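Local coordinates for glutathione s-transferase I (Zea mays, PDB 1AXD), which probably catalyses the conjugation of glutathione to electrophilic compounds, herbicides among them, as a two-subunit glutathione S-transferase, at residues A1-Y6 and A24-E29; W12-C17 and Q53-Q58; N103-A108 and E136-V141. All blocks are in the same frame, centred on the assembly; numbering follows the deposited sequence.

Contact 1 (A1-Y6 and A24-E29); sequences APMKLY and AGSDYE
Met3 and Lys4 run parallel to Tyr28 and Glu29 as neighbouring strands, joined by backbone bonds from Met3 N to Asp27 O (2.8 Å), Glu29 N to Met3 O (3.0 Å) and Leu5 N to Glu29 O (2.7 Å). Lys4 and Glu29 share one face of the sheet, their side chains running alongside each other in the same direction. The lysine chain bends at chi2 (-59°), and its CD lies 3.6 Å from Glu29 CG; NZ then forms a weak salt bridge of 3.5 Å with Glu29 OE1 and a second weak bond with Pro2 O, so two weak bonds hold the ammonium group beside the outer strand 28-31. Met3 and Tyr28 occupy the other face, CB to CB at 4.1 Å. Beyond them the Met3 methyl CE meets Ser26 CB, whose OG is hydrogen-bonded to Asn78. Leu5 lies alongside the Tyr28 ring, CD2 to CE2 at 4.0 Å, and the phenol OH bonds Glu22. Leu21 of helix 14-24 packs against Leu5, Ser26 and Tyr28 on this side of the sheet. Strand 3-6, helix 14-24 and strand 28-31 thus form the beta-alpha-beta unit that opens the thioredoxin-like N-terminal domain of glutathione S-transferases.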
loop_
_atom_site.group_PDB
_atom_site.type_symbol
_atom_site.label_atom_id
_atom_site.label_comp_id
_atom_site.label_asym_id
_atom_site.label_seq_id
_atom_site.Cartn_x
_atom_site.Cartn_y
_atom_site.Cartn_z
ATOM N N ALA A 1 -4.741 -27.799 -9.114
ATOM C CA ALA A 1 -3.740 -27.831 -8.013
ATOM C C ALA A 1 -2.807 -26.627 -8.046
ATOM O O ALA A 1 -2.784 -25.873 -7.087
ATOM C CB ALA A 1 -2.960 -29.175 -8.023
ATOM N N PRO A 2 -2.054 -26.413 -9.144
ATOM C CA PRO A 2 -1.168 -25.245 -9.139
ATOM C C PRO A 2 -1.896 -23.928 -9.375
ATOM O O PRO A 2 -2.782 -23.871 -10.221
ATOM C CB PRO A 2 -0.189 -25.565 -10.267
ATOM C CG PRO A 2 -1.042 -26.288 -11.249
ATOM C CD PRO A 2 -1.873 -27.206 -10.376
ATOM N N MET A 3 -1.563 -22.910 -8.586
ATOM C CA MET A 3 -2.155 -21.585 -8.721
ATOM C C MET A 3 -1.577 -20.998 -9.984
ATOM O O MET A 3 -0.437 -21.290 -10.293
ATOM C CB MET A 3 -1.744 -20.693 -7.541
ATOM C CG MET A 3 -2.081 -21.210 -6.147
ATOM S SD MET A 3 -1.555 -20.017 -4.855
ATOM C CE MET A 3 -0.266 -20.867 -4.102
ATOM N N LYS A 4 -2.345 -20.207 -10.726
ATOM C CA LYS A 4 -1.818 -19.597 -11.947
ATOM C C LYS A 4 -1.545 -18.152 -11.689
ATOM O O LYS A 4 -2.455 -17.439 -11.297
ATOM C CB LYS A 4 -2.808 -19.691 -13.112
ATOM C CG LYS A 4 -3.575 -20.991 -13.238
ATOM C CD LYS A 4 -2.667 -22.179 -13.405
ATOM C CE LYS A 4 -3.466 -23.467 -13.331
ATOM N NZ LYS A 4 -2.563 -24.648 -13.218
ATOM N N LEU A 5 -0.302 -17.724 -11.882
ATOM C CA LEU A 5 0.082 -16.329 -11.694
ATOM C C LEU A 5 0.063 -15.682 -13.064
ATOM O O LEU A 5 0.801 -16.105 -13.940
ATOM C CB LEU A 5 1.474 -16.236 -11.056
ATOM C CG LEU A 5 2.070 -14.866 -10.715
ATOM C CD1 LEU A 5 1.192 -14.102 -9.687
ATOM C CD2 LEU A 5 3.472 -15.104 -10.137
ATOM N N TYR A 6 -0.787 -14.679 -13.245
ATOM C CA TYR A 6 -0.919 -14.012 -14.526
ATOM C C TYR A 6 -0.061 -12.810 -14.705
ATOM O O TYR A 6 -0.109 -11.908 -13.878
ATOM C CB TYR A 6 -2.379 -13.647 -14.747
ATOM C CG TYR A 6 -3.277 -14.853 -14.856
ATOM C CD1 TYR A 6 -3.342 -15.572 -16.042
ATOM C CD2 TYR A 6 -4.069 -15.269 -13.784
ATOM C CE1 TYR A 6 -4.168 -16.667 -16.174
ATOM C CE2 TYR A 6 -4.905 -16.375 -13.902
ATOM C CZ TYR A 6 -4.947 -17.065 -15.110
ATOM O OH TYR A 6 -5.781 -18.139 -15.302
ATOM N N ALA A 24 7.241 -19.323 0.094
ATOM C CA ALA A 24 6.230 -20.065 0.844
ATOM C C ALA A 24 6.199 -21.483 0.365
ATOM O O ALA A 24 5.601 -22.321 1.017
ATOM C CB ALA A 24 4.839 -19.393 0.692
ATOM N N GLY A 25 6.840 -21.745 -0.771
ATOM C CA GLY A 25 6.861 -23.083 -1.327
ATOM C C GLY A 25 5.509 -23.444 -1.903
ATOM O O GLY A 25 4.993 -24.518 -1.643
ATOM N N SER A 26 4.946 -22.531 -2.693
ATOM C CA SER A 26 3.641 -22.731 -3.315
ATOM C C SER A 26 3.699 -23.430 -4.643
ATOM O O SER A 26 4.723 -23.378 -5.319
ATOM C CB SER A 26 2.943 -21.390 -3.497
ATOM O OG SER A 26 2.818 -20.719 -2.265
ATOM N N ASP A 27 2.593 -24.069 -5.015
ATOM C CA ASP A 27 2.477 -24.769 -6.292
ATOM C C ASP A 27 1.897 -23.735 -7.233
ATOM O O ASP A 27 0.776 -23.305 -7.018
ATOM C CB ASP A 27 1.515 -25.962 -6.144
ATOM C CG ASP A 27 1.749 -27.058 -7.188
ATOM O OD1 ASP A 27 2.669 -26.925 -8.031
ATOM O OD2 ASP A 27 1.008 -28.068 -7.154
ATOM N N TYR A 28 2.652 -23.305 -8.236
ATOM C CA TYR A 28 2.139 -22.296 -9.152
ATOM C C TYR A 28 2.863 -22.262 -10.475
ATOM O O TYR A 28 3.957 -22.809 -10.593
ATOM C CB TYR A 28 2.231 -20.901 -8.510
ATOM C CG TYR A 28 3.590 -20.243 -8.689
ATOM C CD1 TYR A 28 4.673 -20.607 -7.889
ATOM C CD2 TYR A 28 3.805 -19.295 -9.694
ATOM C CE1 TYR A 28 5.926 -20.056 -8.083
ATOM C CE2 TYR A 28 5.062 -18.737 -9.894
ATOM C CZ TYR A 28 6.114 -19.127 -9.080
ATOM O OH TYR A 28 7.358 -18.569 -9.246
ATOM N N GLU A 29 2.272 -21.578 -11.443
ATOM C CA GLU A 29 2.868 -21.420 -12.752
ATOM C C GLU A 29 2.526 -20.052 -13.259
ATOM O O GLU A 29 1.559 -19.473 -12.803
ATOM C CB GLU A 29 2.380 -22.502 -13.712
ATOM C CG GLU A 29 0.899 -22.525 -13.948
ATOM C CD GLU A 29 0.499 -23.647 -14.881
ATOM O OE1 GLU A 29 0.674 -24.830 -14.507
ATOM O OE2 GLU A 29 0.013 -23.342 -15.991
#

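Contact 2 (W12-C17 and Q53-Q58); sequences WNLTRC and QVPALQ
Pro55 and Leu14 carry most of this contact, the leucine methyl CD2 lying against the proline ring near the start of helix 14-24. Leu14 CD2 is modelled 3.2 Å from Pro55 CD, a closeness that is doubtful in its detail. The same methyl also touches Val54 CG2 at 3.7 Å, so it sits against both residues that flank the cis peptide bond. Chi2 of Leu14 (-180°) puts CD1 anti to CA, which leaves CD2 as the branch turned to the proline. One turn further along, Cys17 SG meets Pro55 CG at 3.8 Å, while Asn13 CB lies 4.0 Å from Pro55 CD. The ring is therefore touched by Asn13, Leu14 and Cys17. An alanine at Pro55 would probably leave Leu14 CD2 and Cys17 SG without the CG and CD they pack on, and would be likely to release the cis peptide. Val54 makes backbone hydrogen bonds with the bound peptide, as the residue before the cis-proline does in thioredoxin-like folds. Around the contact, Ser67 of helix 67-78 touches Asn13, Cys17 and Pro55, Leu5 of strand 3-6 packs on Cys17, and the chain runs on from Pro55 into strand 56-59 beside strand 3-6.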
loop_
_atom_site.group_PDB
_atom_site.type_symbol
_atom_site.label_atom_id
_atom_site.label_comp_id
_atom_site.label_asym_id
_atom_site.label_seq_id
_atom_site.Cartn_x
_atom_site.Cartn_y
_atom_site.Cartn_z
ATOM N N TRP A 12 8.287 -6.117 -12.624
ATOM C CA TRP A 12 8.738 -6.320 -11.258
ATOM C C TRP A 12 7.603 -6.436 -10.259
ATOM O O TRP A 12 7.850 -6.725 -9.100
ATOM C CB TRP A 12 9.817 -5.308 -10.830
ATOM C CG TRP A 12 9.480 -3.876 -10.963
ATOM C CD1 TRP A 12 8.619 -3.160 -10.183
ATOM C CD2 TRP A 12 10.022 -2.957 -11.916
ATOM N NE1 TRP A 12 8.590 -1.849 -10.596
ATOM C CE2 TRP A 12 9.442 -1.695 -11.659
ATOM C CE3 TRP A 12 10.942 -3.076 -12.965
ATOM C CZ2 TRP A 12 9.751 -0.555 -12.414
ATOM C CZ3 TRP A 12 11.251 -1.934 -13.719
ATOM C CH2 TRP A 12 10.655 -0.695 -13.435
ATOM N N ASN A 13 6.363 -6.292 -10.714
ATOM C CA ASN A 13 5.220 -6.438 -9.826
ATOM C C ASN A 13 4.823 -7.867 -9.756
ATOM O O ASN A 13 4.407 -8.327 -8.711
ATOM C CB ASN A 13 4.053 -5.560 -10.271
ATOM C CG ASN A 13 4.286 -4.096 -9.957
ATOM O OD1 ASN A 13 4.450 -3.291 -10.847
ATOM N ND2 ASN A 13 4.351 -3.763 -8.680
ATOM N N LEU A 14 5.015 -8.597 -10.842
ATOM C CA LEU A 14 4.683 -10.013 -10.875
ATOM C C LEU A 14 5.760 -10.784 -10.219
ATOM O O LEU A 14 5.488 -11.846 -9.664
ATOM C CB LEU A 14 4.543 -10.491 -12.310
ATOM C CG LEU A 14 4.075 -9.404 -13.253
ATOM C CD1 LEU A 14 3.964 -9.968 -14.626
ATOM C CD2 LEU A 14 2.742 -8.860 -12.832
ATOM N N THR A 15 6.995 -10.296 -10.306
ATOM C CA THR A 15 8.098 -10.993 -9.673
ATOM C C THR A 15 8.085 -10.753 -8.189
ATOM O O THR A 15 8.708 -11.494 -7.463
ATOM C CB THR A 15 9.456 -10.694 -10.353
ATOM O OG1 THR A 15 9.675 -9.280 -10.436
ATOM C CG2 THR A 15 9.447 -11.262 -11.777
ATOM N N ARG A 16 7.332 -9.767 -7.726
ATOM C CA ARG A 16 7.216 -9.540 -6.287
ATOM C C ARG A 16 6.394 -10.735 -5.782
ATOM O O ARG A 16 6.730 -11.311 -4.765
ATOM C CB ARG A 16 6.494 -8.211 -5.996
ATOM C CG ARG A 16 6.450 -7.841 -4.516
ATOM C CD ARG A 16 5.939 -6.433 -4.262
ATOM N NE ARG A 16 6.758 -5.390 -4.885
ATOM C CZ ARG A 16 6.313 -4.550 -5.818
ATOM N NH1 ARG A 16 5.062 -4.625 -6.243
ATOM N NH2 ARG A 16 7.107 -3.618 -6.315
ATOM N N CYS A 17 5.379 -11.129 -6.549
ATOM C CA CYS A 17 4.518 -12.260 -6.229
ATOM C C CYS A 17 5.287 -13.534 -6.344
ATOM O O CYS A 17 5.102 -14.411 -5.514
ATOM C CB CYS A 17 3.339 -12.325 -7.200
ATOM S SG CYS A 17 2.323 -10.862 -7.249
ATOM N N GLN A 53 -5.217 -5.226 -15.395
ATOM C CA GLN A 53 -3.767 -5.161 -15.315
ATOM C C GLN A 53 -3.200 -6.367 -14.662
ATOM O O GLN A 53 -3.962 -7.222 -14.233
ATOM C CB GLN A 53 -3.309 -3.872 -14.620
ATOM C CG GLN A 53 -3.844 -3.658 -13.225
ATOM C CD GLN A 53 -3.610 -2.244 -12.701
ATOM O OE1 GLN A 53 -3.753 -2.000 -11.519
ATOM N NE2 GLN A 53 -3.251 -1.318 -13.580
ATOM N N VAL A 54 -1.876 -6.493 -14.678
ATOM C CA VAL A 54 -1.195 -7.633 -14.065
ATOM C C VAL A 54 -0.403 -7.134 -12.903
ATOM O O VAL A 54 0.051 -6.001 -12.939
ATOM C CB VAL A 54 -0.251 -8.360 -15.072
ATOM C CG1 VAL A 54 -1.062 -8.952 -16.240
ATOM C CG2 VAL A 54 0.823 -7.394 -15.604
ATOM N N PRO A 55 -0.136 -7.986 -11.898
ATOM C CA PRO A 55 -0.519 -9.398 -11.772
ATOM C C PRO A 55 -1.925 -9.703 -11.365
ATOM O O PRO A 55 -2.642 -8.815 -10.929
ATOM C CB PRO A 55 0.452 -9.905 -10.715
ATOM C CG PRO A 55 0.513 -8.747 -9.782
ATOM C CD PRO A 55 0.658 -7.565 -10.729
ATOM N N ALA A 56 -2.281 -10.978 -11.493
ATOM C CA ALA A 56 -3.574 -11.528 -11.123
ATOM C C ALA A 56 -3.291 -12.975 -10.734
ATOM O O ALA A 56 -2.484 -13.614 -11.399
ATOM C CB ALA A 56 -4.545 -11.445 -12.310
ATOM N N LEU A 57 -3.865 -13.461 -9.634
ATOM C CA LEU A 57 -3.646 -14.847 -9.214
ATOM C C LEU A 57 -4.940 -15.626 -9.130
ATOM O O LEU A 57 -5.960 -15.073 -8.729
ATOM C CB LEU A 57 -2.934 -14.925 -7.856
ATOM C CG LEU A 57 -2.532 -16.348 -7.413
ATOM C CD1 LEU A 57 -1.093 -16.656 -7.839
ATOM C CD2 LEU A 57 -2.660 -16.502 -5.895
ATOM N N GLN A 58 -4.894 -16.899 -9.498
ATOM C CA GLN A 58 -6.071 -17.745 -9.438
ATOM C C GLN A 58 -5.789 -18.996 -8.687
ATOM O O GLN A 58 -4.874 -19.728 -9.049
ATOM C CB GLN A 58 -6.554 -18.104 -10.836
ATOM C CG GLN A 58 -7.770 -19.014 -10.830
ATOM C CD GLN A 58 -8.134 -19.506 -12.215
ATOM O OE1 GLN A 58 -7.518 -19.124 -13.200
ATOM N NE2 GLN A 58 -9.147 -20.355 -12.292
#

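Contact 3 (N103-A108 and E136-V141); sequences NQYTAA and EKLKKV
Two long antiparallel helices of the all-helical C-terminal domain, 88-122 and 128-151, pack here through Ala108, Leu138, Val141 and Gln104. Over these short segments the axes approach to 9.0 Å, with 149° between their directions. The small side chain of Ala108 permits the close approach: its CB stands 3.7 Å from Leu138 CA and 3.8 Å from Leu138 CB, and the two CA atoms, of Ala108 and Leu138, are 5.1 Å apart. Leu138 CG is anti to the backbone N (chi1 179°), and the branch beyond it brings CD1 to within 4.0 Å of Ala108 CB and 4.4 Å of Tyr105 CD1, approaching the ring obliquely. At the other end of the contact Val141 points toward helix 88-122. Its CG2 meets Gln104 CG at 3.7 Å and CG1 lies a little farther from the same carbon, so both methyls rest against the aliphatic part of a glutamine whose chain bends at chi2 (69°). Val141 CG1 also faces Tyr105 CA. No hydrogen bond crosses between the segments, and the contact rests on apolar packing alone. Lys137 touches Ala108 CB with its backbone C and its CB, at the margin of the contact, its ammonium group turning away to a salt bridge with Glu133. Tyr105 has further partners outside the segments: its OH bonds Thr171, and its ring meets those of His167, edge to face, and Tyr145. Gln104 also packs on Phe51 of the second subunit. Packing of two long, nearly antiparallel helices is typical of the all-helical C-terminal domain of glutathione S-transferases.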
loop_
_atom_site.group_PDB
_atom_site.type_symbol
_atom_site.label_atom_id
_atom_site.label_comp_id
_atom_site.label_asym_id
_atom_site.label_seq_id
_atom_site.Cartn_x
_atom_site.Cartn_y
_atom_site.Cartn_z
ATOM N N ASN A 103 5.355 2.755 -0.004
ATOM C CA ASN A 103 5.257 4.208 0.074
ATOM C C ASN A 103 6.527 4.969 0.257
ATOM O O ASN A 103 6.485 6.190 0.286
ATOM C CB ASN A 103 4.302 4.563 1.211
ATOM C CG ASN A 103 3.025 3.755 1.167
ATOM O OD1 ASN A 103 2.562 3.275 2.179
ATOM N ND2 ASN A 103 2.455 3.605 -0.018
ATOM N N GLN A 104 7.653 4.270 0.366
ATOM C CA GLN A 104 8.936 4.920 0.592
ATOM C C GLN A 104 10.011 4.472 -0.340
ATOM O O GLN A 104 10.480 5.258 -1.143
ATOM C CB GLN A 104 9.387 4.636 2.019
ATOM C CG GLN A 104 10.003 5.795 2.711
ATOM C CD GLN A 104 9.001 6.879 3.012
ATOM O OE1 GLN A 104 7.926 6.614 3.528
ATOM N NE2 GLN A 104 9.365 8.115 2.705
ATOM N N TYR A 105 10.401 3.210 -0.236
ATOM C CA TYR A 105 11.478 2.642 -1.041
ATOM C C TYR A 105 11.162 2.586 -2.487
ATOM O O TYR A 105 11.769 3.310 -3.265
ATOM C CB TYR A 105 11.787 1.250 -0.505
ATOM C CG TYR A 105 13.008 0.567 -1.058
ATOM C CD1 TYR A 105 14.258 0.742 -0.463
ATOM C CD2 TYR A 105 12.902 -0.326 -2.115
ATOM C CE1 TYR A 105 15.361 0.036 -0.900
ATOM C CE2 TYR A 105 14.002 -1.035 -2.563
ATOM C CZ TYR A 105 15.227 -0.854 -1.955
ATOM O OH TYR A 105 16.311 -1.567 -2.400
ATOM N N THR A 106 10.221 1.731 -2.863
ATOM C CA THR A 106 9.823 1.590 -4.256
ATOM C C THR A 106 9.383 2.914 -4.868
ATOM O O THR A 106 9.698 3.161 -6.019
ATOM C CB THR A 106 8.719 0.538 -4.391
ATOM O OG1 THR A 106 9.181 -0.690 -3.815
ATOM C CG2 THR A 106 8.348 0.311 -5.865
ATOM N N ALA A 107 8.712 3.769 -4.098
ATOM C CA ALA A 107 8.269 5.075 -4.592
ATOM C C ALA A 107 9.444 5.929 -5.081
ATOM O O ALA A 107 9.259 6.750 -5.974
ATOM C CB ALA A 107 7.477 5.818 -3.496
ATOM N N ALA A 108 10.624 5.751 -4.491
ATOM C CA ALA A 108 11.794 6.519 -4.890
ATOM C C ALA A 108 12.478 5.805 -5.993
ATOM O O ALA A 108 13.038 6.443 -6.867
ATOM C CB ALA A 108 12.739 6.717 -3.687
ATOM N N GLU A 136 18.223 11.365 -4.543
ATOM C CA GLU A 136 18.291 12.059 -3.268
ATOM C C GLU A 136 17.188 11.559 -2.407
ATOM O O GLU A 136 17.429 11.200 -1.272
ATOM C CB GLU A 136 18.196 13.570 -3.455
ATOM C CG GLU A 136 19.412 14.151 -4.145
ATOM C CD GLU A 136 19.884 15.452 -3.522
ATOM O OE1 GLU A 136 19.991 15.518 -2.275
ATOM O OE2 GLU A 136 20.164 16.406 -4.282
ATOM N N LYS A 137 15.991 11.462 -2.960
ATOM C CA LYS A 137 14.853 10.972 -2.202
ATOM C C LYS A 137 15.163 9.607 -1.628
ATOM O O LYS A 137 15.029 9.412 -0.434
ATOM C CB LYS A 137 13.606 10.950 -3.100
ATOM C CG LYS A 137 13.263 12.337 -3.644
ATOM C CD LYS A 137 12.068 12.338 -4.597
ATOM C CE LYS A 137 11.821 13.739 -5.181
ATOM N NZ LYS A 137 10.849 13.731 -6.321
ATOM N N LEU A 138 15.643 8.700 -2.465
ATOM C CA LEU A 138 15.991 7.346 -2.046
ATOM C C LEU A 138 17.072 7.361 -0.988
ATOM O O LEU A 138 17.017 6.573 -0.052
ATOM C CB LEU A 138 16.485 6.555 -3.260
ATOM C CG LEU A 138 16.921 5.110 -3.066
ATOM C CD1 LEU A 138 15.738 4.280 -2.524
ATOM C CD2 LEU A 138 17.411 4.555 -4.418
ATOM N N LYS A 139 18.032 8.267 -1.140
ATOM C CA LYS A 139 19.148 8.410 -0.223
ATOM C C LYS A 139 18.679 8.594 1.162
ATOM O O LYS A 139 19.211 7.968 2.058
ATOM C CB LYS A 139 19.981 9.611 -0.642
ATOM C CG LYS A 139 21.374 9.637 -0.084
ATOM C CD LYS A 139 22.132 10.844 -0.612
ATOM C CE LYS A 139 22.060 10.917 -2.131
ATOM N NZ LYS A 139 22.431 9.632 -2.786
ATOM N N LYS A 140 17.667 9.427 1.353
ATOM C CA LYS A 140 17.144 9.670 2.683
ATOM C C LYS A 140 16.465 8.430 3.232
ATOM O O LYS A 140 16.485 8.221 4.437
ATOM C CB LYS A 140 16.181 10.853 2.658
ATOM C CG LYS A 140 16.622 11.997 1.739
ATOM C CD LYS A 140 18.114 12.334 1.892
ATOM C CE LYS A 140 18.618 13.235 0.748
ATOM N NZ LYS A 140 20.112 13.420 0.734
ATOM N N VAL A 141 15.887 7.606 2.358
ATOM C CA VAL A 141 15.225 6.378 2.785
ATOM C C VAL A 141 16.248 5.369 3.214
ATOM O O VAL A 141 16.031 4.673 4.198
ATOM C CB VAL A 141 14.385 5.740 1.651
ATOM C CG1 VAL A 141 13.793 4.401 2.125
ATOM C CG2 VAL A 141 13.269 6.693 1.188
#

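In the fold
The three contacts follow the domain order of the chain. Contacts 1 and 2 lie in the N-terminal domain, their centres 12 Å apart, and their segments alternate in sequence. They meet directly: Tyr6 N is 2.7 Å from Ala56 O, a probable hydrogen bond between neighbouring strands 3-6 and 56-59 of one sheet, while Met3 CB packs on Gln58 O. Contact 3 comes later, in the helical domain, with its centre 31 Å from that of contact 1 and 22 Å from that of contact 2. Arg16 packs on Thr106, joining contacts 2 and 3 across the two domains. Residues of both 53-58 and 103-108 lie beside bound peptide and the second subunit, consistent with a binding site near the dimer interface.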